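Local structure of WAP, Kazal, immunoglobulin, Kunitz and NTR domain-containing protein 2 (Mus musculus, 6MAA) at residues D49-E54 against N68-D73; L30-E35 against G80-V85. The protein antagonises the growth factors GDF8 (myostatin) and GDF11, and probably also inhibits serine proteases and metalloproteases through its several inhibitor domains. All coordinates share one frame; numbering follows the deposited sequence.

Both contacts belong to the follistatin domain, one piece of the larger multidomain protein, and their centres lie about 12 Å apart. Along the chain, contact 1 is nested inside the loop closed by contact 2. Contact 1 ties the loop carrying the predicted reactive bond, K53-E54, to the start of helix 69-79. Contact 2, away from that site, fastens the turn at Q31-S34 to the chain leaving the same helix. The two meet directly: D73 OD1 lies 2.7 Å from Q32 NE2, a probable hydrogen bond, and M72 CE packs 3.7 Å from L83 O. Segment 68-73 thus takes part in contact 1 and touches contact 2 through D73 and M72.

Contact 1: D49-E54 against N68-D73; sequences DRCEKE and NRCFMD. With NO3 (nitrate ion), chain C.
N68 ND2 spends both of its N-H groups on the loop opposite, one on E52 O and one on E54 O, each at 2.9 Å. The bond to E54 O is almost straight (173° at the hydrogen), whereas that to E52 O is bent to 134°. Both acceptors lie close to the N68 amide plane, so a single flat group bridges the carbonyls on either side of K53. The other end of the amide is fixed too: N68 OD1 accepts from F71 N at 3.0 Å, the capping bond of helix 69-79, which restrains rotation of the amide. With CG set between backbone N and carbonyl carbon (chi1 62°), the group can reach both helix and loop.

Beside it, the disulfide C51-C70 joins the segments covalently, SG to SG 2.1 Å. C51 lies over one face of the F71 ring: CB stands 3.6 Å from the centroid in a CH-pi contact, and SG is 4.2 Å from it, almost on the ring normal. E52 O instead approaches the ring edge, 3.4 Å from CE2. A nitrate, probably from the crystallisation liquor, accepts from E52 N through O2.

An asparagine bridging the carbonyls around the P1 residue is the spacer arrangement of Kazal inhibitors, consistent with the predicted reactive bond K53-E54.

Contact 2: L30-E35 against G80-V85; sequences LQQGSE and GITLSV
The terminal amides of Q31 and Q32 reach residues 80-85 as two nearly parallel plates, less than 10° between their planes, with their C=O bonds pointing much the same way and Q31 CD 6.7 Å from Q32 CD. Their chains differ. Q32 runs out straight, CG anti to the backbone N (chi1 177°), and its amide docks on the backbone of one residue: OE1 accepts from L83 N at 2.8 Å, and NE2 donates to L83 O at 2.9 Å, in the carbonyl plane on a lone pair. Q32 NE2 has a second partner in D73 OD1, on helix 69-79.

Q31 is bent at chi2 (65°), which folds its amide back beside the main chain. NE2 therefore bridges two carbonyls, I81 O across the contact and Q32 O in its own segment, each at 2.9 Å and each near the amide plane. The two glutamines open a type II turn, Q31 to S34, and Q31 O takes bonds from both S34 N and S34 OG, the latter 2.6 Å away.

Water extends the junction: one molecule links Q32 N to T82 OG1, another donates to Q31 OE1 and weakly to O of G80, the C-prime residue of the helix-ending Schellman motif. The direct bonds between the segments are amide to backbone, without charge pairing; the D73 carboxylate is consistent with the Q32 amide's orientation, NE2 toward D73.

Contact 1: D49-E54 against N68-D73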
loop_
_atom_site.group_PDB
_atom_site.type_symbol
_atom_site.label_atom_id
_atom_site.label_comp_id
_atom_site.label_asym_id
_atom_site.label_seq_id
_atom_site.Cartn_x
_atom_site.Cartn_y
_atom_site.Cartn_z
ATOM N N ASP A 49 -2.362 -3.601 -4.011
ATOM C CA ASP A 49 -3.476 -4.232 -4.734
ATOM C C ASP A 49 -3.387 -5.760 -4.791
ATOM O O ASP A 49 -3.721 -6.374 -5.805
ATOM C CB ASP A 49 -3.643 -3.660 -6.141
ATOM C CG ASP A 49 -4.415 -2.373 -6.156
ATOM O OD1 ASP A 49 -5.163 -2.117 -5.192
ATOM O OD2 ASP A 49 -4.276 -1.626 -7.146
ATOM N N ARG A 50 -2.976 -6.388 -3.694
ATOM C CA ARG A 50 -2.909 -7.847 -3.654
ATOM C C ARG A 50 -3.212 -8.283 -2.234
ATOM O O ARG A 50 -2.466 -7.929 -1.318
ATOM C CB ARG A 50 -1.527 -8.353 -4.085
ATOM C CG ARG A 50 -1.402 -9.880 -4.077
ATOM C CD ARG A 50 -0.060 -10.359 -4.633
ATOM N NE ARG A 50 1.053 -9.959 -3.777
ATOM C CZ ARG A 50 1.630 -10.741 -2.867
ATOM N NH1 ARG A 50 1.217 -11.988 -2.686
ATOM N NH2 ARG A 50 2.632 -10.272 -2.137
ATOM N N CYS A 51 -4.290 -9.046 -2.050
ATOM C CA CYS A 51 -4.736 -9.411 -0.712
ATOM C C CYS A 51 -5.207 -10.857 -0.684
ATOM O O CYS A 51 -5.729 -11.373 -1.672
ATOM C CB CYS A 51 -5.919 -8.538 -0.283
ATOM S SG CYS A 51 -5.547 -6.772 -0.153
ATOM N N GLU A 52 -5.059 -11.496 0.476
ATOM C CA GLU A 52 -5.617 -12.828 0.660
ATOM C C GLU A 52 -7.136 -12.770 0.758
ATOM O O GLU A 52 -7.700 -11.899 1.429
ATOM C CB GLU A 52 -5.096 -13.443 1.955
ATOM C CG GLU A 52 -3.619 -13.739 1.945
ATOM C CD GLU A 52 -3.232 -14.735 3.008
ATOM O OE1 GLU A 52 -4.105 -15.521 3.429
ATOM O OE2 GLU A 52 -2.057 -14.730 3.421
ATOM N N LYS A 53 -7.801 -13.736 0.120
ATOM C CA LYS A 53 -9.240 -13.916 0.310
ATOM C C LYS A 53 -9.497 -14.687 1.606
ATOM O O LYS A 53 -9.982 -15.818 1.623
ATOM C CB LYS A 53 -9.897 -14.593 -0.886
ATOM C CG LYS A 53 -11.417 -14.416 -0.871
ATOM C CD LYS A 53 -12.132 -15.322 -1.850
ATOM C CE LYS A 53 -12.123 -16.756 -1.373
ATOM N NZ LYS A 53 -12.990 -17.608 -2.234
ATOM N N GLU A 54 -9.129 -14.047 2.702
ATOM C CA GLU A 54 -9.301 -14.604 4.040
ATOM C C GLU A 54 -10.214 -13.631 4.761
ATOM O O GLU A 54 -9.807 -12.482 5.014
ATOM C CB GLU A 54 -7.940 -14.683 4.736
ATOM C CG GLU A 54 -7.946 -15.429 6.061
ATOM C CD GLU A 54 -8.371 -16.871 5.908
ATOM O OE1 GLU A 54 -9.506 -17.203 6.311
ATOM O OE2 GLU A 54 -7.579 -17.665 5.360
ATOM N N ASN A 68 -11.473 -7.639 4.371
ATOM C CA ASN A 68 -10.496 -7.664 5.457
ATOM C C ASN A 68 -9.732 -6.343 5.427
ATOM O O ASN A 68 -10.014 -5.464 4.610
ATOM C CB ASN A 68 -9.589 -8.905 5.415
ATOM C CG ASN A 68 -8.741 -8.982 4.159
ATOM O OD1 ASN A 68 -8.314 -7.966 3.615
ATOM N ND2 ASN A 68 -8.495 -10.203 3.694
ATOM N N ARG A 69 -8.769 -6.198 6.339
ATOM C CA ARG A 69 -8.036 -4.938 6.433
ATOM C C ARG A 69 -7.206 -4.663 5.189
ATOM O O ARG A 69 -7.021 -3.499 4.814
ATOM C CB ARG A 69 -7.133 -4.943 7.663
ATOM C CG ARG A 69 -7.894 -4.893 8.965
ATOM C CD ARG A 69 -6.949 -4.615 10.105
ATOM N NE ARG A 69 -7.640 -4.595 11.386
ATOM C CZ ARG A 69 -7.174 -3.972 12.461
ATOM N NH1 ARG A 69 -6.029 -3.308 12.392
ATOM N NH2 ARG A 69 -7.857 -3.997 13.596
ATOM N N CYS A 70 -6.678 -5.706 4.553
ATOM C CA CYS A 70 -5.920 -5.500 3.325
ATOM C C CYS A 70 -6.795 -4.890 2.232
ATOM O O CYS A 70 -6.365 -3.976 1.521
ATOM C CB CYS A 70 -5.292 -6.823 2.885
ATOM S SG CYS A 70 -4.234 -6.731 1.424
ATOM N N PHE A 71 -8.039 -5.363 2.095
ATOM C CA PHE A 71 -8.934 -4.754 1.113
ATOM C C PHE A 71 -9.301 -3.323 1.497
ATOM O O PHE A 71 -9.428 -2.456 0.623
ATOM C CB PHE A 71 -10.161 -5.638 0.868
ATOM C CG PHE A 71 -9.837 -6.916 0.127
ATOM C CD1 PHE A 71 -9.608 -6.900 -1.242
ATOM C CD2 PHE A 71 -9.719 -8.121 0.806
ATOM C CE1 PHE A 71 -9.284 -8.065 -1.923
ATOM C CE2 PHE A 71 -9.406 -9.287 0.134
ATOM C CZ PHE A 71 -9.181 -9.259 -1.233
ATOM N N MET A 72 -9.448 -3.043 2.795
ATOM C CA MET A 72 -9.647 -1.662 3.229
ATOM C C MET A 72 -8.469 -0.785 2.815
ATOM O O MET A 72 -8.656 0.306 2.260
ATOM C CB MET A 72 -9.846 -1.612 4.745
ATOM C CG MET A 72 -10.115 -0.218 5.289
ATOM S SD MET A 72 -10.116 -0.130 7.092
ATOM C CE MET A 72 -8.376 -0.404 7.436
ATOM N N ASP A 73 -7.240 -1.261 3.059
ATOM C CA ASP A 73 -6.052 -0.494 2.688
ATOM C C ASP A 73 -5.993 -0.260 1.186
ATOM O O ASP A 73 -5.542 0.800 0.730
ATOM C CB ASP A 73 -4.787 -1.245 3.104
ATOM C CG ASP A 73 -4.555 -1.262 4.600
ATOM O OD1 ASP A 73 -5.241 -0.537 5.347
ATOM O OD2 ASP A 73 -3.652 -2.016 5.021
HETATM N N NO3 C . -4.025 -9.939 3.512
HETATM O O1 NO3 C . -5.278 -10.003 3.449
HETATM O O2 NO3 C . -3.329 -10.400 2.573
HETATM O O3 NO3 C . -3.469 -9.418 4.524
#

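Contact 2: L30-E35 against G80-V85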
loop_
_atom_site.group_PDB
_atom_site.type_symbol
_atom_site.label_atom_id
_atom_site.label_comp_id
_atom_site.label_asym_id
_atom_site.label_seq_id
_atom_site.Cartn_x
_atom_site.Cartn_y
_atom_site.Cartn_z
ATOM N N LEU A 30 3.896 7.130 2.752
ATOM C CA LEU A 30 2.949 7.420 3.829
ATOM C C LEU A 30 1.538 6.946 3.510
ATOM O O LEU A 30 0.767 6.655 4.432
ATOM C CB LEU A 30 2.935 8.916 4.147
ATOM C CG LEU A 30 4.193 9.520 4.778
ATOM C CD1 LEU A 30 3.998 11.004 5.019
ATOM C CD2 LEU A 30 4.519 8.817 6.078
ATOM N N GLN A 31 1.174 6.871 2.231
ATOM C CA GLN A 31 -0.192 6.524 1.860
ATOM C C GLN A 31 -0.525 5.103 2.286
ATOM O O GLN A 31 0.183 4.149 1.951
ATOM C CB GLN A 31 -0.376 6.664 0.351
ATOM C CG GLN A 31 -1.666 6.059 -0.181
ATOM C CD GLN A 31 -2.906 6.766 0.337
ATOM O OE1 GLN A 31 -3.029 7.986 0.224
ATOM N NE2 GLN A 31 -3.837 6.001 0.903
ATOM N N GLN A 32 -1.620 4.970 3.027
ATOM C CA GLN A 32 -2.144 3.665 3.395
ATOM C C GLN A 32 -2.345 2.804 2.152
ATOM O O GLN A 32 -2.922 3.254 1.159
ATOM C CB GLN A 32 -3.479 3.896 4.093
ATOM C CG GLN A 32 -4.219 2.664 4.494
ATOM C CD GLN A 32 -5.476 3.019 5.236
ATOM O OE1 GLN A 32 -5.785 4.197 5.408
ATOM N NE2 GLN A 32 -6.216 2.010 5.675
ATOM N N GLY A 33 -1.842 1.568 2.206
ATOM C CA GLY A 33 -1.966 0.625 1.110
ATOM C C GLY A 33 -0.921 0.745 0.023
ATOM O O GLY A 33 -0.986 -0.002 -0.962
ATOM N N SER A 34 0.041 1.645 0.166
ATOM C CA SER A 34 1.041 1.880 -0.860
ATOM C C SER A 34 2.379 1.296 -0.427
ATOM O O SER A 34 2.608 1.001 0.749
ATOM C CB SER A 34 1.185 3.379 -1.115
ATOM O OG SER A 34 1.872 4.004 -0.054
ATOM N N GLU A 35 3.267 1.121 -1.402
ATOM C CA GLU A 35 4.623 0.692 -1.106
ATOM C C GLU A 35 5.570 1.318 -2.118
ATOM O O GLU A 35 5.165 1.749 -3.200
ATOM C CB GLU A 35 4.756 -0.836 -1.102
ATOM C CG GLU A 35 4.680 -1.473 -2.479
ATOM C CD GLU A 35 4.883 -2.979 -2.443
ATOM O OE1 GLU A 35 4.928 -3.595 -3.530
ATOM O OE2 GLU A 35 4.996 -3.545 -1.335
ATOM N N GLY A 80 -6.671 7.599 -2.451
ATOM C CA GLY A 80 -5.756 8.573 -1.880
ATOM C C GLY A 80 -6.242 9.139 -0.563
ATOM O O GLY A 80 -6.065 10.336 -0.303
ATOM N N ILE A 81 -6.847 8.305 0.281
ATOM C CA ILE A 81 -7.439 8.718 1.545
ATOM C C ILE A 81 -6.910 7.817 2.658
ATOM O O ILE A 81 -6.182 6.857 2.416
ATOM C CB ILE A 81 -8.983 8.691 1.506
ATOM C CG1 ILE A 81 -9.479 7.254 1.316
ATOM C CG2 ILE A 81 -9.509 9.611 0.407
ATOM C CD1 ILE A 81 -10.989 7.107 1.357
ATOM N N THR A 82 -7.300 8.130 3.890
ATOM C CA THR A 82 -6.987 7.301 5.045
ATOM C C THR A 82 -8.282 6.718 5.589
ATOM O O THR A 82 -9.261 7.446 5.780
ATOM C CB THR A 82 -6.290 8.124 6.131
ATOM O OG1 THR A 82 -5.025 8.585 5.643
ATOM C CG2 THR A 82 -6.060 7.286 7.376
ATOM N N LEU A 83 -8.289 5.406 5.821
ATOM C CA LEU A 83 -9.434 4.701 6.380
ATOM C C LEU A 83 -8.996 3.994 7.653
ATOM O O LEU A 83 -8.018 3.241 7.642
ATOM C CB LEU A 83 -9.969 3.665 5.380
ATOM C CG LEU A 83 -10.607 4.203 4.096
ATOM C CD1 LEU A 83 -11.000 3.059 3.170
ATOM C CD2 LEU A 83 -11.810 5.068 4.438
ATOM N N SER A 84 -9.715 4.230 8.746
ATOM C CA SER A 84 -9.426 3.568 10.009
ATOM C C SER A 84 -10.544 2.595 10.367
ATOM O O SER A 84 -11.682 2.720 9.909
ATOM C CB SER A 84 -9.226 4.578 11.145
ATOM O OG SER A 84 -10.320 5.470 11.218
ATOM N N VAL A 85 -10.201 1.618 11.199
ATOM C CA VAL A 85 -11.143 0.584 11.610
ATOM C C VAL A 85 -12.091 1.143 12.659
ATOM O O VAL A 85 -11.678 1.879 13.564
ATOM C CB VAL A 85 -10.375 -0.641 12.138
ATOM C CG1 VAL A 85 -11.338 -1.691 12.678
ATOM C CG2 VAL A 85 -9.481 -1.223 11.042
HETATM O O HOH W 1 -3.809 9.930 2.103
HETATM O O HOH W 2 -2.835 7.372 4.288
#